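Side-chain contacts in Na-translocating NADH-quinone reductase subunit C NqrC (Shewanella oneidensis, PDB 4XHF), which is the flavin-binding C subunit of a membrane-bound enzyme complex, seen here as a soluble fragment that holds flavin mononucleotide: residues Leu71-Leu74 against Val79-Asp82; Pro153-Ile158 against Thr242-Leu247; Val133-Gly138 against Glu238-Phe243; Ala48-Leu53 against Leu184-Gln189. All coordinates share one frame; numbering follows the deposited sequence.

In the fold
Contacts 2 and 3 are buried and carried mainly by aromatic and aliphatic side chains, without a hydrogen bond between their segments: both draw on the C-terminal end of the chain, where Phe240 and helix 241-249 lie against the large antiparallel sheet, and Phe244 of the one touches Val134 of the other. Contact 1, partly buried at a hairpin in the same sheet, mixes a backbone bond and waters with leucine and isoleucine packing; its Ile72 reaches Phe243, and Leu74 reaches Phe240. Contact 4 lies at the surface, about 17 Å from contact 3 centre to centre, and consists of a single ion pair between loops. Its segment 184-189 also meets Ile158 of contact 2, while Ala48 and Ala49 pack on Val133.

Contact 1 (Leu71-Leu74 against Val79-Asp82); sequences LINL and VDSD
Leu71 O takes the backbone N-H of Asp80 at 2.6 Å, with 147° at the hydrogen. On one side of this bond the Leu71 side chain runs alongside Asp80 toward Asp82: its CB lies 3.6 Å from Asp80 O, and CG anti to the backbone N (chi1 -173°) brings CD2 to Asp82 CB at 4.0 Å. On the other side of the strand pair, CG2 of Ile72 meets CG2 of Val79 at 4.2 Å, the two branched chains crossing at about a right angle. Strands 67-73 and 79-80 form a short antiparallel beta hairpin whose second strand is weakly bonded; in it Ile72 and Val79 are a non-hydrogen-bonded pair. A water bridges its backbones, accepting from Leu71 N and donating to Asp80 O. Asp80 OD2 comes within 3.6 Å of Asn73 CB, amide and carboxylate planes 69° apart, and a second water joins Asn73 ND2 to Asp80 OD2 by weak bonds. The stronger partners of these polar ends lie in the turn: Asn73 OD1 accepts from Thr76 N, and Asp80 OD1 pairs with Lys78 NZ. Strand 113-123 flanks strand 67-73, where Ile72 and Ala117 share a backbone bond, and Phe88 packs on Leu71 and Asp82.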
loop_
_atom_site.group_PDB
_atom_site.type_symbol
_atom_site.label_atom_id
_atom_site.label_comp_id
_atom_site.label_asym_id
_atom_site.label_seq_id
_atom_site.Cartn_x
_atom_site.Cartn_y
_atom_site.Cartn_z
ATOM N N LEU A 71 7.367 -0.369 -12.222
ATOM C CA LEU A 71 7.905 0.875 -11.700
ATOM C C LEU A 71 7.254 2.005 -12.484
ATOM O O LEU A 71 7.390 2.072 -13.703
ATOM C CB LEU A 71 9.429 0.914 -11.827
ATOM C CG LEU A 71 10.141 2.096 -11.162
ATOM C CD1 LEU A 71 9.975 2.051 -9.646
ATOM C CD2 LEU A 71 11.615 2.121 -11.550
ATOM N N ILE A 72 6.535 2.878 -11.787
ATOM C CA ILE A 72 5.788 3.942 -12.445
ATOM C C ILE A 72 6.231 5.310 -11.950
ATOM O O ILE A 72 6.606 5.475 -10.790
ATOM C CB ILE A 72 4.261 3.784 -12.225
ATOM C CG1 ILE A 72 3.906 3.857 -10.738
ATOM C CG2 ILE A 72 3.777 2.472 -12.823
ATOM C CD1 ILE A 72 3.376 5.204 -10.300
ATOM N N ASN A 73 6.197 6.283 -12.853
ATOM C CA ASN A 73 6.461 7.669 -12.507
ATOM C C ASN A 73 5.230 8.285 -11.858
ATOM O O ASN A 73 4.173 8.381 -12.479
ATOM C CB ASN A 73 6.859 8.459 -13.752
ATOM C CG ASN A 73 7.311 9.864 -13.429
ATOM O OD1 ASN A 73 6.496 10.760 -13.219
ATOM N ND2 ASN A 73 8.622 10.066 -13.391
ATOM N N LEU A 74 5.370 8.696 -10.604
ATOM C CA LEU A 74 4.236 9.176 -9.826
ATOM C C LEU A 74 3.611 10.444 -10.402
ATOM O O LEU A 74 2.393 10.612 -10.362
ATOM C CB LEU A 74 4.667 9.421 -8.378
ATOM C CG LEU A 74 4.852 8.159 -7.532
ATOM C CD1 LEU A 74 5.617 8.471 -6.258
ATOM C CD2 LEU A 74 3.506 7.532 -7.202
ATOM N N VAL A 79 4.907 4.258 -17.025
ATOM C CA VAL A 79 5.733 3.146 -16.578
ATOM C C VAL A 79 7.203 3.440 -16.864
ATOM O O VAL A 79 7.570 3.762 -17.996
ATOM C CB VAL A 79 5.314 1.824 -17.273
ATOM C CG1 VAL A 79 6.267 0.682 -16.922
ATOM C CG2 VAL A 79 3.889 1.455 -16.894
ATOM N N ASP A 80 8.032 3.339 -15.829
ATOM C CA ASP A 80 9.479 3.476 -15.972
ATOM C C ASP A 80 10.157 2.108 -15.973
ATOM O O ASP A 80 9.614 1.132 -15.454
ATOM C CB ASP A 80 10.057 4.344 -14.851
ATOM C CG ASP A 80 9.730 5.817 -15.023
ATOM O OD1 ASP A 80 9.268 6.212 -16.115
ATOM O OD2 ASP A 80 9.946 6.586 -14.064
ATOM N N SER A 81 11.353 2.054 -16.549
ATOM C CA SER A 81 12.059 0.797 -16.762
ATOM C C SER A 81 13.086 0.525 -15.668
ATOM O O SER A 81 13.782 1.434 -15.216
ATOM C CB SER A 81 12.755 0.814 -18.126
ATOM O OG SER A 81 11.856 1.178 -19.158
ATOM N N ASP A 82 13.182 -0.734 -15.251
ATOM C CA ASP A 82 14.214 -1.158 -14.313
ATOM C C ASP A 82 14.543 -2.625 -14.551
ATOM O O ASP A 82 13.651 -3.443 -14.772
ATOM C CB ASP A 82 13.770 -0.937 -12.866
ATOM C CG ASP A 82 14.917 -1.061 -11.878
ATOM O OD1 ASP A 82 15.326 -2.203 -11.579
ATOM O OD2 ASP A 82 15.407 -0.017 -11.397
HETATM O O HOH W 1 8.358 -0.981 -15.071
HETATM O O HOH W 2 11.600 9.036 -12.531
#

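Contact 2 (Pro153-Ile158 against Thr242-Leu247); sequences PDFNTI and TFFNQL
Phe155 reaches from its loop to Phe244 and Leu247 on the helix, its CG anti to the carbonyl carbon (chi1 -57°), which carries the ring to Phe244. Its CB starts 4.2 Å from Phe244 CG, and its own CG lies about as near the same atom. Next, CD1 sits over one face of Phe244 at 3.9 Å from Phe244 CD1, toward the rim. The planes are only 7° apart, yet the rings are slid so far that they barely overlap, with centroids 4.9 Å apart. CD2 and CE2 lie near Phe244 O. The outer ring atoms come obliquely against Leu247: CE2 approaches Leu247 CB, while CE1 and, at 3.7 Å, CZ meet Leu247 CD1. On the face turned from Phe244, Pro153 O stands 3.4 Å above the ring plane, over its centre. Asp154 OD1 accepts from Asn156 N, an Asx turn, and from Thr157 N, which makes an Asx motif, while OD2 takes the Thr157 hydroxyl through its syn lone pair; these bonds probably hold the loop's shape. The loop links strands 144-151 and 158-165, and Phe155 also touches Val132 of strand 129-139. Phe244 packs on Val134 and Val151, and Leu247 on Lys121, seating helix 241-249 against the sheet.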
loop_
_atom_site.group_PDB
_atom_site.type_symbol
_atom_site.label_atom_id
_atom_site.label_comp_id
_atom_site.label_asym_id
_atom_site.label_seq_id
_atom_site.Cartn_x
_atom_site.Cartn_y
_atom_site.Cartn_z
ATOM N N PRO A 153 -10.290 -2.972 -9.410
ATOM C CA PRO A 153 -10.164 -2.235 -10.674
ATOM C C PRO A 153 -11.012 -0.964 -10.773
ATOM O O PRO A 153 -10.828 -0.211 -11.729
ATOM C CB PRO A 153 -10.618 -3.261 -11.717
ATOM C CG PRO A 153 -10.327 -4.571 -11.101
ATOM C CD PRO A 153 -10.644 -4.382 -9.650
ATOM N N ASP A 154 -11.923 -0.732 -9.830
ATOM C CA ASP A 154 -12.621 0.552 -9.771
ATOM C C ASP A 154 -11.718 1.591 -9.104
ATOM O O ASP A 154 -12.017 2.785 -9.108
ATOM C CB ASP A 154 -13.963 0.434 -9.026
ATOM C CG ASP A 154 -13.814 -0.001 -7.572
ATOM O OD1 ASP A 154 -12.680 -0.044 -7.049
ATOM O OD2 ASP A 154 -14.853 -0.296 -6.941
ATOM N N PHE A 155 -10.615 1.109 -8.533
ATOM C CA PHE A 155 -9.611 1.958 -7.897
ATOM C C PHE A 155 -10.229 2.759 -6.756
ATOM O O PHE A 155 -9.906 3.930 -6.544
ATOM C CB PHE A 155 -8.966 2.879 -8.934
ATOM C CG PHE A 155 -8.342 2.139 -10.083
ATOM C CD1 PHE A 155 -7.484 1.077 -9.852
ATOM C CD2 PHE A 155 -8.633 2.487 -11.389
ATOM C CE1 PHE A 155 -6.914 0.387 -10.904
ATOM C CE2 PHE A 155 -8.067 1.800 -12.445
ATOM C CZ PHE A 155 -7.208 0.748 -12.202
ATOM N N ASN A 156 -11.115 2.098 -6.019
ATOM C CA ASN A 156 -11.807 2.705 -4.892
ATOM C C ASN A 156 -12.012 1.679 -3.781
ATOM O O ASN A 156 -11.660 1.918 -2.626
ATOM C CB ASN A 156 -13.152 3.280 -5.342
ATOM C CG ASN A 156 -13.819 4.118 -4.272
ATOM O OD1 ASN A 156 -13.185 4.533 -3.304
ATOM N ND2 ASN A 156 -15.108 4.382 -4.451
ATOM N N THR A 157 -12.569 0.528 -4.144
ATOM C CA THR A 157 -12.829 -0.539 -3.184
ATOM C C THR A 157 -11.528 -1.230 -2.780
ATOM O O THR A 157 -10.759 -1.680 -3.630
ATOM C CB THR A 157 -13.812 -1.582 -3.758
ATOM O OG1 THR A 157 -15.016 -0.929 -4.174
ATOM C CG2 THR A 157 -14.153 -2.644 -2.720
ATOM N N ILE A 158 -11.290 -1.307 -1.476
ATOM C CA ILE A 158 -10.088 -1.934 -0.946
ATOM C C ILE A 158 -10.212 -3.459 -0.954
ATOM O O ILE A 158 -11.183 -4.014 -0.438
ATOM C CB ILE A 158 -9.801 -1.445 0.484
ATOM C CG1 ILE A 158 -9.609 0.075 0.486
ATOM C CG2 ILE A 158 -8.565 -2.136 1.053
ATOM C CD1 ILE A 158 -9.569 0.690 1.864
ATOM N N THR A 242 -2.700 10.131 -10.274
ATOM C CA THR A 242 -2.369 10.267 -11.688
ATOM C C THR A 242 -2.264 8.893 -12.335
ATOM O O THR A 242 -2.825 8.656 -13.401
ATOM C CB THR A 242 -1.044 11.030 -11.895
ATOM O OG1 THR A 242 -1.201 12.392 -11.485
ATOM C CG2 THR A 242 -0.610 10.999 -13.364
ATOM N N PHE A 243 -1.542 7.994 -11.675
ATOM C CA PHE A 243 -1.350 6.637 -12.172
ATOM C C PHE A 243 -2.678 5.918 -12.383
ATOM O O PHE A 243 -2.871 5.249 -13.396
ATOM C CB PHE A 243 -0.470 5.846 -11.205
ATOM C CG PHE A 243 -0.418 4.375 -11.495
ATOM C CD1 PHE A 243 0.068 3.910 -12.705
ATOM C CD2 PHE A 243 -0.844 3.455 -10.555
ATOM C CE1 PHE A 243 0.118 2.554 -12.972
ATOM C CE2 PHE A 243 -0.794 2.100 -10.815
ATOM C CZ PHE A 243 -0.310 1.650 -12.025
ATOM N N PHE A 244 -3.593 6.057 -11.429
ATOM C CA PHE A 244 -4.898 5.419 -11.542
ATOM C C PHE A 244 -5.717 6.044 -12.670
ATOM O O PHE A 244 -6.378 5.335 -13.429
ATOM C CB PHE A 244 -5.669 5.514 -10.222
ATOM C CG PHE A 244 -5.152 4.604 -9.139
ATOM C CD1 PHE A 244 -4.404 3.474 -9.441
ATOM C CD2 PHE A 244 -5.423 4.878 -7.812
ATOM C CE1 PHE A 244 -3.934 2.644 -8.441
ATOM C CE2 PHE A 244 -4.958 4.051 -6.809
ATOM C CZ PHE A 244 -4.212 2.933 -7.123
ATOM N N ASN A 245 -5.671 7.369 -12.781
ATOM C CA ASN A 245 -6.391 8.065 -13.842
ATOM C C ASN A 245 -5.894 7.671 -15.231
ATOM O O ASN A 245 -6.649 7.713 -16.202
ATOM C CB ASN A 245 -6.272 9.578 -13.665
ATOM C CG ASN A 245 -7.174 10.110 -12.568
ATOM O OD1 ASN A 245 -8.185 9.498 -12.222
ATOM N ND2 ASN A 245 -6.815 11.265 -12.021
ATOM N N GLN A 246 -4.622 7.295 -15.320
ATOM C CA GLN A 246 -4.059 6.812 -16.575
ATOM C C GLN A 246 -4.611 5.432 -16.917
ATOM O O GLN A 246 -4.854 5.124 -18.084
ATOM C CB GLN A 246 -2.532 6.762 -16.497
ATOM C CG GLN A 246 -1.864 8.126 -16.444
ATOM C CD GLN A 246 -2.096 8.938 -17.701
ATOM O OE1 GLN A 246 -2.832 9.927 -17.690
ATOM N NE2 GLN A 246 -1.465 8.526 -18.794
ATOM N N LEU A 247 -4.808 4.604 -15.896
ATOM C CA LEU A 247 -5.321 3.253 -16.096
ATOM C C LEU A 247 -6.803 3.267 -16.456
ATOM O O LEU A 247 -7.259 2.458 -17.264
ATOM C CB LEU A 247 -5.103 2.403 -14.843
ATOM C CG LEU A 247 -3.659 2.079 -14.454
ATOM C CD1 LEU A 247 -3.650 1.138 -13.262
ATOM C CD2 LEU A 247 -2.880 1.473 -15.612
#

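Contact 3 (Val133-Gly138 against Glu238-Phe243); sequences VVPFYG and EGFQTF
Phe240 sends its ring onto the strand at Val134 because CG stands anti to the carbonyl carbon, beside the backbone N (chi1 -71°), while Val134 turns with CG1 anti to its own carbonyl carbon (chi1 -59°). In that rotamer CG2 of Val134 takes the place between N and C and lies 4.0 Å from Phe240 CD2. The heart of the contact is a CH-pi approach: Val134 CB is 3.9 Å from the centroid of the Phe240 ring and 19° off its normal, and sits over the face with some offset toward the rim. Its nearest ring atom is CE2, at 3.7 Å. Pro135 supplies two further touches, of different kinds. Its ring carbon CD meets Phe240 CZ at 3.8 Å, the two side chains crossing at about a right angle, and its carbonyl oxygen lies near the ring plane at the edge, 3.3 Å from CE2.

Phe240 occupies the N-cap position of helix 241-249, so this ring fastens the start of that helix to strand 129-139. Ala117 and Val119 of strand 113-123 and Leu74 also pack on the Phe240 ring, and Val134 bonds through its backbone to Val149 of the next strand. Across the two segments the grip therefore rests on shape and dispersion; the ring edge, slightly positive, probably gains a little from facing the proline oxygen.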
loop_
_atom_site.group_PDB
_atom_site.type_symbol
_atom_site.label_atom_id
_atom_site.label_comp_id
_atom_site.label_asym_id
_atom_site.label_seq_id
_atom_site.Cartn_x
_atom_site.Cartn_y
_atom_site.Cartn_z
ATOM N N VAL A 133 -1.928 -3.549 -6.324
ATOM C CA VAL A 133 -1.337 -3.377 -5.006
ATOM C C VAL A 133 -0.289 -2.275 -5.061
ATOM O O VAL A 133 0.634 -2.327 -5.878
ATOM C CB VAL A 133 -0.698 -4.683 -4.497
ATOM C CG1 VAL A 133 -0.270 -4.536 -3.045
ATOM C CG2 VAL A 133 -1.670 -5.849 -4.653
ATOM N N VAL A 134 -0.442 -1.279 -4.192
ATOM C CA VAL A 134 0.482 -0.150 -4.141
ATOM C C VAL A 134 1.060 0.018 -2.739
ATOM O O VAL A 134 0.384 -0.256 -1.748
ATOM C CB VAL A 134 -0.203 1.168 -4.564
ATOM C CG1 VAL A 134 -0.757 1.047 -5.967
ATOM C CG2 VAL A 134 -1.311 1.549 -3.586
ATOM N N PRO A 135 2.319 0.468 -2.651
ATOM C CA PRO A 135 2.930 0.746 -1.350
ATOM C C PRO A 135 2.449 2.066 -0.766
ATOM O O PRO A 135 2.248 3.032 -1.502
ATOM C CB PRO A 135 4.422 0.808 -1.674
ATOM C CG PRO A 135 4.465 1.294 -3.080
ATOM C CD PRO A 135 3.273 0.676 -3.753
ATOM N N PHE A 136 2.264 2.102 0.547
ATOM C CA PHE A 136 1.954 3.344 1.232
ATOM C C PHE A 136 2.706 3.359 2.547
ATOM O O PHE A 136 2.993 2.309 3.122
ATOM C CB PHE A 136 0.449 3.490 1.465
ATOM C CG PHE A 136 -0.063 2.691 2.620
ATOM C CD1 PHE A 136 -0.110 1.311 2.554
ATOM C CD2 PHE A 136 -0.498 3.318 3.771
ATOM C CE1 PHE A 136 -0.584 0.570 3.612
ATOM C CE2 PHE A 136 -0.971 2.583 4.835
ATOM C CZ PHE A 136 -1.015 1.207 4.755
ATOM N N TYR A 137 3.046 4.554 3.008
ATOM C CA TYR A 137 3.676 4.705 4.305
ATOM C C TYR A 137 3.520 6.131 4.795
ATOM O O TYR A 137 3.266 7.045 4.010
ATOM C CB TYR A 137 5.155 4.311 4.248
ATOM C CG TYR A 137 6.017 5.204 3.385
ATOM C CD1 TYR A 137 6.069 5.032 2.010
ATOM C CD2 TYR A 137 6.794 6.207 3.950
ATOM C CE1 TYR A 137 6.860 5.843 1.218
ATOM C CE2 TYR A 137 7.589 7.022 3.167
ATOM C CZ TYR A 137 7.620 6.835 1.803
ATOM O OH TYR A 137 8.410 7.647 1.023
ATOM N N GLY A 138 3.655 6.311 6.101
ATOM C CA GLY A 138 3.478 7.612 6.712
ATOM C C GLY A 138 3.786 7.551 8.191
ATOM O O GLY A 138 3.808 6.474 8.784
ATOM N N GLU A 238 -0.634 13.881 -4.953
ATOM C CA GLU A 238 0.814 13.691 -4.946
ATOM C C GLU A 238 1.172 12.212 -4.789
ATOM O O GLU A 238 2.343 11.864 -4.635
ATOM C CB GLU A 238 1.460 14.522 -3.828
ATOM C CG GLU A 238 1.146 16.015 -3.924
ATOM C CD GLU A 238 2.046 16.880 -3.057
ATOM O OE1 GLU A 238 3.206 17.119 -3.453
ATOM O OE2 GLU A 238 1.588 17.330 -1.987
ATOM N N GLY A 239 0.158 11.351 -4.850
ATOM C CA GLY A 239 0.344 9.917 -4.714
ATOM C C GLY A 239 0.085 9.177 -6.010
ATOM O O GLY A 239 0.681 9.491 -7.039
ATOM N N PHE A 240 -0.814 8.200 -5.961
ATOM C CA PHE A 240 -1.064 7.323 -7.100
ATOM C C PHE A 240 -2.268 7.745 -7.938
ATOM O O PHE A 240 -2.715 6.992 -8.800
ATOM C CB PHE A 240 -1.264 5.886 -6.612
ATOM C CG PHE A 240 -0.009 5.241 -6.104
ATOM C CD1 PHE A 240 0.969 4.810 -6.985
ATOM C CD2 PHE A 240 0.195 5.065 -4.747
ATOM C CE1 PHE A 240 2.126 4.218 -6.520
ATOM C CE2 PHE A 240 1.349 4.474 -4.276
ATOM C CZ PHE A 240 2.317 4.049 -5.165
ATOM N N GLN A 241 -2.788 8.945 -7.703
ATOM C CA GLN A 241 -4.014 9.365 -8.373
ATOM C C GLN A 241 -3.809 9.513 -9.879
ATOM O O GLN A 241 -4.645 9.071 -10.667
ATOM C CB GLN A 241 -4.532 10.677 -7.783
ATOM C CG GLN A 241 -6.013 10.645 -7.439
ATOM C CD GLN A 241 -6.462 11.888 -6.700
ATOM O OE1 GLN A 241 -6.755 11.842 -5.503
ATOM N NE2 GLN A 241 -6.520 13.009 -7.408
ATOM N N THR A 242 -2.700 10.131 -10.274
ATOM C CA THR A 242 -2.369 10.267 -11.688
ATOM C C THR A 242 -2.264 8.893 -12.335
ATOM O O THR A 242 -2.825 8.656 -13.401
ATOM C CB THR A 242 -1.044 11.030 -11.895
ATOM O OG1 THR A 242 -1.201 12.392 -11.485
ATOM C CG2 THR A 242 -0.610 10.999 -13.364
ATOM N N PHE A 243 -1.542 7.994 -11.675
ATOM C CA PHE A 243 -1.350 6.637 -12.172
ATOM C C PHE A 243 -2.678 5.918 -12.383
ATOM O O PHE A 243 -2.871 5.249 -13.396
ATOM C CB PHE A 243 -0.470 5.846 -11.205
ATOM C CG PHE A 243 -0.418 4.375 -11.495
ATOM C CD1 PHE A 243 0.068 3.910 -12.705
ATOM C CD2 PHE A 243 -0.844 3.455 -10.555
ATOM C CE1 PHE A 243 0.118 2.554 -12.972
ATOM C CE2 PHE A 243 -0.794 2.100 -10.815
ATOM C CZ PHE A 243 -0.310 1.650 -12.025
#

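Contact 4 (Ala48-Leu53 against Leu184-Gln189); sequences AADVNL and LWKGKQ
Asp50 and Lys186 meet at about a right angle, one carboxylate oxygen reaching the ammonium group of another loop. OD2 is the oxygen that makes the contact, 3.2 Å from Lys186 NZ; the pair is a salt bridge, and its hydrogen bond is weak. Both charged residues are exposed, so solvent probably screens much of their attraction. The aspartate extends from its backbone with CG anti to N (chi1 -167°), and the carboxylate lies close to the plane of CA, CB and CG, with OD1 turned back toward CA and OD2 pointing outward to the lysine. The lysine also leaves its backbone with CG anti to N, but then it bends twice, at chi2 and again at chi4 (-68°), and the second bend sets the direction in which NZ leaves CE. Of the lysine, NZ alone comes near Asp50.

Each partner is mounted on a recognisable turn. Asp50 follows helix 29-48, at the positive-phi position of the Schellman motif that closes it, while Lys186 is the second residue of a type II beta turn running from Trp185 to Lys188, closed by Lys188 N on Trp185 O at 3.0 Å. Glycine at the next position, Gly187, suits the positive phi that this turn requires there. On the lysine's side of the contact, Gly187 and Lys188 share backbone bonds with Ile158 at the start of strand 158-165, and Trp185 packs on the same strand at Ile158 and Val161. Next to Asp50 in the chain, Ala48 and Ala49 rest on Val133 of strand 129-139.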
loop_
_atom_site.group_PDB
_atom_site.type_symbol
_atom_site.label_atom_id
_atom_site.label_comp_id
_atom_site.label_asym_id
_atom_site.label_seq_id
_atom_site.Cartn_x
_atom_site.Cartn_y
_atom_site.Cartn_z
ATOM N N ALA A 48 -2.254 -9.084 0.365
ATOM C CA ALA A 48 -3.045 -7.875 0.177
ATOM C C ALA A 48 -4.079 -8.070 -0.928
ATOM O O ALA A 48 -5.211 -7.604 -0.821
ATOM C CB ALA A 48 -2.142 -6.702 -0.144
ATOM N N ALA A 49 -3.685 -8.775 -1.984
ATOM C CA ALA A 49 -4.552 -8.992 -3.139
ATOM C C ALA A 49 -5.549 -10.124 -2.908
ATOM O O ALA A 49 -6.377 -10.414 -3.772
ATOM C CB ALA A 49 -3.710 -9.283 -4.366
ATOM N N ASP A 50 -5.461 -10.761 -1.744
ATOM C CA ASP A 50 -6.355 -11.858 -1.385
ATOM C C ASP A 50 -6.209 -13.024 -2.366
ATOM O O ASP A 50 -7.197 -13.612 -2.806
ATOM C CB ASP A 50 -7.807 -11.369 -1.333
ATOM C CG ASP A 50 -8.741 -12.362 -0.661
ATOM O OD1 ASP A 50 -8.251 -13.290 0.020
ATOM O OD2 ASP A 50 -9.971 -12.209 -0.812
ATOM N N VAL A 51 -4.961 -13.338 -2.706
ATOM C CA VAL A 51 -4.638 -14.512 -3.510
ATOM C C VAL A 51 -4.061 -15.596 -2.601
ATOM O O VAL A 51 -3.239 -15.309 -1.731
ATOM C CB VAL A 51 -3.630 -14.171 -4.630
ATOM C CG1 VAL A 51 -3.360 -15.383 -5.506
ATOM C CG2 VAL A 51 -4.151 -13.021 -5.470
ATOM N N ASN A 52 -4.497 -16.837 -2.794
ATOM C CA ASN A 52 -3.991 -17.949 -1.996
ATOM C C ASN A 52 -2.499 -18.160 -2.250
ATOM O O ASN A 52 -2.068 -18.263 -3.397
ATOM C CB ASN A 52 -4.770 -19.230 -2.303
ATOM C CG ASN A 52 -4.505 -20.333 -1.293
ATOM O OD1 ASN A 52 -3.496 -21.033 -1.370
ATOM N ND2 ASN A 52 -5.417 -20.494 -0.342
ATOM N N LEU A 53 -1.714 -18.210 -1.176
ATOM C CA LEU A 53 -0.262 -18.345 -1.283
ATOM C C LEU A 53 0.168 -19.774 -1.599
ATOM O O LEU A 53 1.338 -20.027 -1.887
ATOM C CB LEU A 53 0.412 -17.891 0.015
ATOM C CG LEU A 53 0.779 -16.410 0.127
ATOM C CD1 LEU A 53 -0.451 -15.535 0.014
ATOM C CD2 LEU A 53 1.500 -16.142 1.437
ATOM N N LEU A 184 -10.406 -5.519 8.645
ATOM C CA LEU A 184 -11.533 -4.594 8.689
ATOM C C LEU A 184 -11.592 -3.698 7.456
ATOM O O LEU A 184 -12.655 -3.193 7.098
ATOM C CB LEU A 184 -11.455 -3.724 9.944
ATOM C CG LEU A 184 -11.429 -4.436 11.296
ATOM C CD1 LEU A 184 -11.281 -3.414 12.407
ATOM C CD2 LEU A 184 -12.677 -5.275 11.502
ATOM N N TRP A 185 -10.445 -3.491 6.818
ATOM C CA TRP A 185 -10.358 -2.592 5.673
ATOM C C TRP A 185 -10.964 -3.206 4.415
ATOM O O TRP A 185 -11.356 -2.486 3.497
ATOM C CB TRP A 185 -8.900 -2.213 5.407
ATOM C CG TRP A 185 -8.273 -1.396 6.501
ATOM C CD1 TRP A 185 -7.738 -1.858 7.668
ATOM C CD2 TRP A 185 -8.110 0.027 6.523
ATOM N NE1 TRP A 185 -7.256 -0.812 8.416
ATOM C CE2 TRP A 185 -7.471 0.356 7.735
ATOM C CE3 TRP A 185 -8.442 1.054 5.635
ATOM C CZ2 TRP A 185 -7.160 1.668 8.082
ATOM C CZ3 TRP A 185 -8.132 2.354 5.982
ATOM C CH2 TRP A 185 -7.498 2.651 7.193
ATOM N N LYS A 186 -11.032 -4.534 4.375
ATOM C CA LYS A 186 -11.547 -5.241 3.208
ATOM C C LYS A 186 -12.970 -4.796 2.877
ATOM O O LYS A 186 -13.866 -4.873 3.717
ATOM C CB LYS A 186 -11.503 -6.757 3.445
ATOM C CG LYS A 186 -12.098 -7.610 2.324
ATOM C CD LYS A 186 -11.274 -7.522 1.054
ATOM C CE LYS A 186 -11.890 -8.332 -0.078
ATOM N NZ LYS A 186 -11.833 -9.796 0.184
ATOM N N GLY A 187 -13.162 -4.315 1.652
ATOM C CA GLY A 187 -14.479 -3.936 1.170
ATOM C C GLY A 187 -14.777 -2.457 1.323
ATOM O O GLY A 187 -15.732 -1.946 0.740
ATOM N N LYS A 188 -13.960 -1.768 2.112
ATOM C CA LYS A 188 -14.131 -0.336 2.317
ATOM C C LYS A 188 -13.735 0.424 1.057
ATOM O O LYS A 188 -13.031 -0.112 0.202
ATOM C CB LYS A 188 -13.301 0.135 3.512
ATOM C CG LYS A 188 -13.651 -0.554 4.824
ATOM C CD LYS A 188 -15.056 -0.211 5.285
ATOM C CE LYS A 188 -15.425 -0.968 6.546
ATOM N NZ LYS A 188 -16.697 -0.469 7.138
ATOM N N GLN A 189 -14.184 1.673 0.951
ATOM C CA GLN A 189 -13.922 2.489 -0.233
ATOM C C GLN A 189 -13.198 3.790 0.110
ATOM O O GLN A 189 -13.592 4.513 1.023
ATOM C CB GLN A 189 -15.233 2.790 -0.961
ATOM C CG GLN A 189 -15.813 1.577 -1.668
ATOM C CD GLN A 189 -17.021 1.915 -2.512
ATOM O OE1 GLN A 189 -17.798 2.811 -2.176
ATOM N NE2 GLN A 189 -17.184 1.205 -3.622
#